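Oxidoreductase, NAD-binding (Acidithiobacillus ferrooxidans, PDB 7BVJ) oxidises the 3-hydroxyl of the glucosamine unit of UDP-N-acetylglucosamine to a ketone with NAD+, a step toward the diamino sugar found in some lipid A. Local coordinates at residues K191-T196 with A211-R216; H241-G246 with P254-E259; H86-K91 with A271-F276. All blocks are in the same frame, centred on the assembly; numbering follows the deposited sequence.

Contact 1 of 3, residues K191-T196 with A211-R216; sequences KADMAT and ASRVVR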
# COMPACT_ATOMS: atom_id res chain seq x y z
N LYS A 191 9.42 21.20 0.72
CA LYS A 191 8.51 20.06 0.73
C LYS A 191 8.15 19.70 2.16
O LYS A 191 9.00 19.76 3.05
CB LYS A 191 9.14 18.84 0.07
CG LYS A 191 9.44 19.01 -1.40
CD LYS A 191 8.17 19.29 -2.17
CE LYS A 191 8.46 19.44 -3.64
NZ LYS A 191 7.37 20.20 -4.33
N ALA A 192 6.91 19.28 2.37
CA ALA A 192 6.44 18.95 3.71
C ALA A 192 7.32 17.85 4.30
O ALA A 192 7.63 16.86 3.62
CB ALA A 192 4.98 18.49 3.66
N ASP A 193 7.76 18.05 5.54
CA ASP A 193 8.37 16.96 6.30
C ASP A 193 7.37 16.27 7.20
O ASP A 193 7.60 15.14 7.63
CB ASP A 193 9.53 17.46 7.16
CG ASP A 193 10.69 18.01 6.33
OD1 ASP A 193 11.19 17.30 5.42
OD2 ASP A 193 11.08 19.16 6.61
N MET A 194 6.28 16.95 7.53
CA MET A 194 5.19 16.32 8.24
C MET A 194 3.89 16.91 7.72
O MET A 194 3.85 18.07 7.32
CB MET A 194 5.31 16.52 9.75
CG MET A 194 5.93 17.86 10.09
SD MET A 194 6.05 18.18 11.85
CE MET A 194 7.56 17.29 12.23
N ALA A 195 2.86 16.10 7.68
CA ALA A 195 1.56 16.59 7.27
C ALA A 195 0.49 15.91 8.10
O ALA A 195 0.71 14.84 8.68
CB ALA A 195 1.30 16.38 5.77
N THR A 196 -0.66 16.56 8.19
CA THR A 196 -1.80 16.00 8.88
C THR A 196 -3.03 16.41 8.10
O THR A 196 -3.19 17.58 7.76
CB THR A 196 -1.87 16.47 10.33
OG1 THR A 196 -0.72 15.96 11.03
CG2 THR A 196 -3.14 15.95 11.02
N ALA A 211 1.43 12.06 9.19
CA ALA A 211 2.59 11.37 8.66
C ALA A 211 3.80 12.29 8.79
O ALA A 211 3.68 13.50 8.66
CB ALA A 211 2.37 10.95 7.20
N SER A 212 4.96 11.69 9.07
CA SER A 212 6.21 12.44 9.25
C SER A 212 7.40 11.58 8.82
O SER A 212 7.41 10.36 9.01
CB SER A 212 6.41 12.88 10.70
OG SER A 212 7.67 13.53 10.85
N ARG A 213 8.41 12.25 8.25
CA ARG A 213 9.67 11.62 7.87
C ARG A 213 10.86 12.12 8.68
O ARG A 213 12.01 11.84 8.31
CB ARG A 213 9.94 11.81 6.37
CG ARG A 213 10.02 13.25 5.94
CD ARG A 213 10.39 13.39 4.48
NE ARG A 213 10.62 14.80 4.16
CZ ARG A 213 10.65 15.30 2.93
NH1 ARG A 213 10.47 14.50 1.88
NH2 ARG A 213 10.86 16.60 2.75
N VAL A 214 10.63 12.84 9.77
CA VAL A 214 11.72 13.41 10.56
C VAL A 214 11.61 13.11 12.05
O VAL A 214 12.08 13.90 12.87
CB VAL A 214 11.80 14.93 10.34
CG1 VAL A 214 12.20 15.26 8.92
CG2 VAL A 214 10.45 15.59 10.70
N VAL A 215 10.99 11.99 12.44
CA VAL A 215 10.83 11.74 13.88
C VAL A 215 12.09 11.09 14.44
O VAL A 215 12.98 10.68 13.69
CB VAL A 215 9.60 10.87 14.20
CG1 VAL A 215 8.33 11.71 14.20
CG2 VAL A 215 9.51 9.71 13.24
N ARG A 216 12.18 11.01 15.78
CA ARG A 216 13.27 10.27 16.42
C ARG A 216 13.11 8.77 16.22
O ARG A 216 13.94 8.11 15.58
CB ARG A 216 13.32 10.61 17.91
CG ARG A 216 13.59 12.07 18.25
CD ARG A 216 14.53 12.19 19.45
NE ARG A 216 15.85 11.63 19.15
CZ ARG A 216 16.98 12.02 19.74
NH1 ARG A 216 16.95 12.97 20.66
NH2 ARG A 216 18.14 11.46 19.41
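Asp193 and Arg213 form a salt bridge in which one carboxylate oxygen takes two N-H groups. Asp193 OD1 lies 2.8 Å from Arg213 NH2 and 2.9 Å from Arg213 NE. Both bonds run close to the guanidinium plane. NE meets the anti lone pair of OD1, while NH2 comes from above the carboxylate plane; the two planes are 47° apart. Over one face of the guanidinium sits Ala192 O, 3.4 Å from Arg213 NH2, close but not bonded. Set between its own backbone N and carbonyl carbon (chi1 59°), Arg213 CG lies against Asp193 O; the extended chain beyond brings NE to OD1. The backbone pins the same pair, with Arg213 N bonded to Asp193 O at 3.1 Å. Beside this backbone bond, Met194 CE touches Val214 CG2 at 3.7 Å, the two side chains crossing at about a right angle. Ala195 and Ala211 form a hydrogen-bonded antiparallel pair, with both N-O distances, Ala195 N to Ala211 O and Ala211 N to Ala195 O, at 2.9 Å.

Further out, Asp193 OD2 accepts from the backbone N of Ala187 and Val188, and Arg213 NH1 donates to Ile155 O. Ser212 OG accepts from Val214 N in an ST turn where the strand turns a corner. Asp193 and Met194 both face Val185, a classic beta bulge. The contact thus joins the open ends of the antiparallel hairpin 194-201/206-215 in the C-terminal domain's mixed sheet.

Contact 2 of 3, residues H241-G246 with P254-E259; sequences HIYHRG and PGVRDE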
# COMPACT_ATOMS: atom_id res chain seq x y z
N HIS A 241 -5.73 -4.10 20.17
CA HIS A 241 -6.54 -4.07 21.38
C HIS A 241 -7.92 -3.53 21.04
O HIS A 241 -8.04 -2.51 20.36
CB HIS A 241 -5.91 -3.20 22.46
CG HIS A 241 -4.75 -3.85 23.13
ND1 HIS A 241 -4.88 -4.57 24.30
CD2 HIS A 241 -3.45 -3.94 22.77
CE1 HIS A 241 -3.70 -5.04 24.65
NE2 HIS A 241 -2.81 -4.69 23.74
N ILE A 242 -8.96 -4.21 21.53
CA ILE A 242 -10.34 -3.84 21.26
C ILE A 242 -11.05 -3.64 22.59
O ILE A 242 -11.08 -4.55 23.42
CB ILE A 242 -11.06 -4.91 20.42
CG1 ILE A 242 -10.30 -5.13 19.12
CG2 ILE A 242 -12.50 -4.51 20.15
CD1 ILE A 242 -10.86 -6.28 18.29
N TYR A 243 -11.60 -2.45 22.79
CA TYR A 243 -12.33 -2.13 24.01
C TYR A 243 -13.81 -2.12 23.69
O TYR A 243 -14.23 -1.53 22.69
CB TYR A 243 -11.91 -0.77 24.59
CG TYR A 243 -10.44 -0.61 24.98
CD1 TYR A 243 -9.48 -1.54 24.59
CD2 TYR A 243 -10.02 0.48 25.74
CE1 TYR A 243 -8.14 -1.39 24.93
CE2 TYR A 243 -8.68 0.64 26.09
CZ TYR A 243 -7.74 -0.31 25.69
OH TYR A 243 -6.41 -0.18 26.03
N HIS A 244 -14.59 -2.76 24.56
CA HIS A 244 -16.07 -2.66 24.47
C HIS A 244 -16.60 -2.39 25.87
O HIS A 244 -15.94 -2.76 26.82
CB HIS A 244 -16.72 -3.86 23.78
CG HIS A 244 -15.99 -5.13 23.99
ND1 HIS A 244 -15.40 -5.81 22.95
CD2 HIS A 244 -15.75 -5.84 25.11
CE1 HIS A 244 -14.80 -6.87 23.43
NE2 HIS A 244 -15.01 -6.92 24.75
N ARG A 245 -17.83 -1.91 25.98
CA ARG A 245 -18.40 -1.61 27.29
C ARG A 245 -18.64 -2.90 28.08
O ARG A 245 -19.39 -3.78 27.64
CB ARG A 245 -19.70 -0.80 27.13
CG ARG A 245 -19.51 0.44 26.26
CD ARG A 245 -20.74 1.35 26.24
NE ARG A 245 -21.17 1.65 24.87
CZ ARG A 245 -21.22 2.87 24.34
NH1 ARG A 245 -21.63 3.04 23.09
NH2 ARG A 245 -20.87 3.93 25.07
N GLY A 246 -17.99 -3.02 29.24
CA GLY A 246 -17.79 -4.32 29.88
C GLY A 246 -17.69 -4.37 31.40
O GLY A 246 -18.52 -3.81 32.11
N PRO A 254 -13.60 3.63 33.16
CA PRO A 254 -14.53 2.72 33.84
C PRO A 254 -15.51 2.06 32.89
O PRO A 254 -15.87 2.60 31.84
CB PRO A 254 -15.27 3.64 34.83
CG PRO A 254 -14.53 4.99 34.79
CD PRO A 254 -13.91 5.04 33.42
N GLY A 255 -15.95 0.87 33.29
CA GLY A 255 -17.00 0.15 32.57
C GLY A 255 -16.63 -0.28 31.17
O GLY A 255 -17.45 -0.16 30.25
N VAL A 256 -15.41 -0.77 30.99
CA VAL A 256 -14.94 -1.19 29.67
C VAL A 256 -14.04 -2.41 29.84
O VAL A 256 -13.38 -2.59 30.86
CB VAL A 256 -14.23 -0.01 28.95
CG1 VAL A 256 -13.17 -0.49 27.97
CG2 VAL A 256 -15.25 0.86 28.21
N ARG A 257 -14.09 -3.29 28.84
CA ARG A 257 -13.25 -4.47 28.75
C ARG A 257 -12.28 -4.30 27.60
O ARG A 257 -12.69 -3.96 26.47
CB ARG A 257 -14.09 -5.73 28.54
CG ARG A 257 -14.70 -6.29 29.81
CD ARG A 257 -13.77 -6.14 31.00
NE ARG A 257 -12.76 -7.20 31.07
CZ ARG A 257 -11.45 -6.99 30.97
NH1 ARG A 257 -10.97 -5.76 30.79
NH2 ARG A 257 -10.61 -8.02 31.05
N ASP A 258 -11.00 -4.51 27.90
CA ASP A 258 -9.93 -4.45 26.92
C ASP A 258 -9.56 -5.88 26.55
O ASP A 258 -9.11 -6.65 27.41
CB ASP A 258 -8.74 -3.69 27.48
CG ASP A 258 -7.44 -4.01 26.78
OD1 ASP A 258 -6.40 -4.04 27.47
OD2 ASP A 258 -7.44 -4.23 25.55
N GLU A 259 -9.77 -6.24 25.29
CA GLU A 259 -9.40 -7.54 24.76
C GLU A 259 -8.14 -7.37 23.92
O GLU A 259 -8.16 -6.68 22.89
CB GLU A 259 -10.53 -8.15 23.94
CG GLU A 259 -10.04 -9.23 23.00
CD GLU A 259 -11.10 -9.69 22.04
OE1 GLU A 259 -11.15 -10.91 21.80
OE2 GLU A 259 -11.88 -8.84 21.55
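This contact is the antiparallel beta hairpin of strands 239-245 and 256-261, paired from Ile242 with Glu259 toward the connecting loop. Ile242 pairs with Glu259 and His244 with Arg257 as hydrogen-bonded pairs. The bond from Arg257 N to His244 O, at 2.8 Å, is almost straight, 178° at the hydrogen. Near the connecting loop, Gly246 N reaches Gly255 O at 3.1 Å from above the carbonyl plane. A CB on Gly246 would run into Arg257 CG.

Tyr243 and Asp258 form a non-hydrogen-bonded pair whose side chains lie on the same face of the sheet. Asp258 CB rests over the face of the tyrosine ring, 3.9 Å from its centroid, a CH-pi contact. Asp258 CG is anti to the backbone N (chi1 158°), and the carboxylate beyond it reaches the imidazole of His241. His241 ND1 donates to Asp258 OD2 at 2.9 Å, nearly in the ring plane and to the syn lone pair. This bond probably steadies the imidazole and could favour its protonated form. Tyr243 CB also packs on Val256 CG1 at 3.6 Å. On the other face, His244 CD2 lies 3.8 Å from Arg257 CB.

Strand 256-261 is an outermost strand of the mixed sheet. Strand 239-245 pairs along its other edge with strand 229-234, through backbone bonds of His241 with Ser232 and Tyr243 with Tyr230. The rings of Tyr243 and Tyr230 meet edge-to-face beside the bound disulfonic acid. Ile242 faces helix 124-132, touching Tyr128 and Leu129.

Contact 3 of 3, residues H86-K91 with A271-F276; sequences HCLIEK and AEIEDF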
# COMPACT_ATOMS: atom_id res chain seq x y z
N HIS A 86 -0.18 -9.99 -16.79
CA HIS A 86 -0.81 -9.44 -15.59
C HIS A 86 0.22 -8.67 -14.75
O HIS A 86 1.42 -8.97 -14.76
CB HIS A 86 -1.43 -10.54 -14.74
CG HIS A 86 -2.27 -11.53 -15.51
ND1 HIS A 86 -3.60 -11.31 -15.80
CD2 HIS A 86 -1.98 -12.76 -15.99
CE1 HIS A 86 -4.09 -12.35 -16.46
NE2 HIS A 86 -3.12 -13.25 -16.58
N CYS A 87 -0.26 -7.68 -13.98
CA CYS A 87 0.62 -6.73 -13.29
C CYS A 87 0.22 -6.52 -11.84
O CYS A 87 -0.94 -6.21 -11.54
CB CYS A 87 0.60 -5.37 -14.01
SG CYS A 87 1.31 -5.40 -15.62
N LEU A 88 1.20 -6.66 -10.95
CA LEU A 88 1.14 -6.12 -9.59
C LEU A 88 2.07 -4.89 -9.55
O LEU A 88 3.29 -5.03 -9.66
CB LEU A 88 1.52 -7.19 -8.57
CG LEU A 88 1.91 -6.77 -7.14
CD1 LEU A 88 0.78 -5.99 -6.48
CD2 LEU A 88 2.31 -7.96 -6.30
N ILE A 89 1.49 -3.70 -9.40
CA ILE A 89 2.25 -2.45 -9.40
C ILE A 89 2.46 -2.01 -7.96
O ILE A 89 1.50 -1.92 -7.18
CB ILE A 89 1.53 -1.36 -10.20
CG1 ILE A 89 1.32 -1.80 -11.65
CG2 ILE A 89 2.31 -0.02 -10.13
CD1 ILE A 89 0.54 -0.82 -12.48
N GLU A 90 3.71 -1.72 -7.60
CA GLU A 90 3.94 -1.20 -6.26
C GLU A 90 3.19 0.12 -6.07
O GLU A 90 2.94 0.86 -7.03
CB GLU A 90 5.45 -1.02 -6.02
CG GLU A 90 5.86 -0.51 -4.63
CD GLU A 90 5.35 -1.38 -3.47
OE1 GLU A 90 5.35 -2.63 -3.57
OE2 GLU A 90 4.95 -0.79 -2.43
N LYS A 91 2.75 0.38 -4.84
CA LYS A 91 2.12 1.66 -4.56
C LYS A 91 3.17 2.76 -4.55
O LYS A 91 4.32 2.54 -4.19
CB LYS A 91 1.38 1.62 -3.22
CG LYS A 91 2.30 1.44 -2.02
CD LYS A 91 2.69 2.78 -1.39
CE LYS A 91 3.76 2.56 -0.31
NZ LYS A 91 4.79 3.63 -0.26
N ALA A 271 2.26 -12.66 1.25
CA ALA A 271 0.80 -12.78 1.25
C ALA A 271 0.20 -12.04 0.06
O ALA A 271 -0.68 -12.55 -0.63
CB ALA A 271 0.24 -12.22 2.57
N GLU A 272 0.67 -10.82 -0.17
CA GLU A 272 0.15 -9.99 -1.25
C GLU A 272 0.47 -10.61 -2.61
O GLU A 272 -0.37 -10.61 -3.53
CB GLU A 272 0.75 -8.58 -1.06
CG GLU A 272 0.67 -7.56 -2.16
CD GLU A 272 1.16 -6.17 -1.70
OE1 GLU A 272 0.34 -5.26 -1.43
OE2 GLU A 272 2.38 -5.98 -1.58
N ILE A 273 1.64 -11.23 -2.75
CA ILE A 273 1.99 -11.81 -4.04
C ILE A 273 1.21 -13.10 -4.27
O ILE A 273 0.71 -13.35 -5.38
CB ILE A 273 3.51 -12.01 -4.13
CG1 ILE A 273 4.15 -10.65 -4.46
CG2 ILE A 273 3.87 -13.05 -5.21
CD1 ILE A 273 5.67 -10.63 -4.38
N GLU A 274 1.05 -13.92 -3.22
CA GLU A 274 0.23 -15.11 -3.38
C GLU A 274 -1.20 -14.73 -3.74
O GLU A 274 -1.83 -15.39 -4.58
CB GLU A 274 0.23 -15.99 -2.13
CG GLU A 274 -0.57 -17.27 -2.37
CD GLU A 274 -0.65 -18.19 -1.17
OE1 GLU A 274 0.31 -18.22 -0.37
OE2 GLU A 274 -1.67 -18.90 -1.04
N ASP A 275 -1.72 -13.66 -3.14
CA ASP A 275 -3.07 -13.22 -3.48
C ASP A 275 -3.16 -12.81 -4.95
O ASP A 275 -4.10 -13.19 -5.66
CB ASP A 275 -3.48 -12.10 -2.54
CG ASP A 275 -4.89 -11.64 -2.77
OD1 ASP A 275 -5.08 -10.87 -3.74
OD2 ASP A 275 -5.80 -12.03 -2.00
N PHE A 276 -2.19 -12.01 -5.43
CA PHE A 276 -2.15 -11.61 -6.84
C PHE A 276 -2.17 -12.83 -7.77
O PHE A 276 -2.97 -12.89 -8.73
CB PHE A 276 -0.90 -10.72 -7.03
CG PHE A 276 -0.50 -10.42 -8.47
CD1 PHE A 276 -1.40 -9.87 -9.38
CD2 PHE A 276 0.81 -10.63 -8.89
CE1 PHE A 276 -1.01 -9.58 -10.70
CE2 PHE A 276 1.21 -10.36 -10.20
CZ PHE A 276 0.30 -9.82 -11.11
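Leu88 and Phe276 bury most of the surface in this contact, with Glu272 a distant third. It packs helix 268-282 against strand 86-90 of the parallel sheet in the NAD-binding Rossmann fold. The helix segment runs roughly antiparallel to the strand, with the axes 10.0 Å apart.

The main feature is a CH-pi contact. Leu88 CB stands over the centre of the Phe276 ring, 3.6 Å from the centroid and 13° off the ring normal. Phe276 CB points toward the strand, with CG anti to the backbone N (chi1 168°). The rim of the ring meets the strand backbone. Phe276 CZ lies 3.3 Å from Leu88 N and 3.4 Å from Cys87 C. His86 C is at the ring edge, near its plane. Replacing Phe276 by an alanine would probably open a gap beneath Leu88 CB and leave the backbone at Cys87 and Leu88 without its aromatic packing.

Around this pair the apolar packing continues. Tyr22 of helix 13-25 and Ala115 of strand 114-117 also touch Phe276, and Ala115 reaches Leu88 as well. The helix therefore packs on the sheet beside helix 13-25, where Ile273 meets Tyr22 and Ile25.

Glu272 takes part through its aliphatic portion, with CG 4.5 Å from Leu88 CD2. Its carboxylate comes near that of Glu90, with Glu272 OE2 4.9 Å from Glu90 OE1. Two like charges this close could raise the proton affinity of one of them. Glu90 OE1 is hydrogen-bonded to His18 NE2. Glu90 also touches Leu14, which binds NAD+, and this end of the strand thus adjoins the cofactor site. At the branch tip of the leucine, Leu88 CD2 touches Ile273 CG1 at 3.7 Å, the two side chains crossing at about a right angle.

In the fold
From the N terminus the chain first builds the parallel Rossmann sheet, including strand 86-90, the first half of contact 3. It then runs into the mixed sheet of the C-terminal domain. Contact 1 closes first, across 14 residues. Contact 2 follows in series, across only 7. Both lie in that mixed sheet, with centres 33 Å apart. After strand 256-261 the chain enters helix 268-282 and returns to the first sheet. There contact 3 closes a loop of 179 residues, with contacts 1 and 2 nested inside it. Contacts 1 and 2 are thus hairpin pairings within one sheet, while contact 3 ties a late helix to the nucleotide-binding fold.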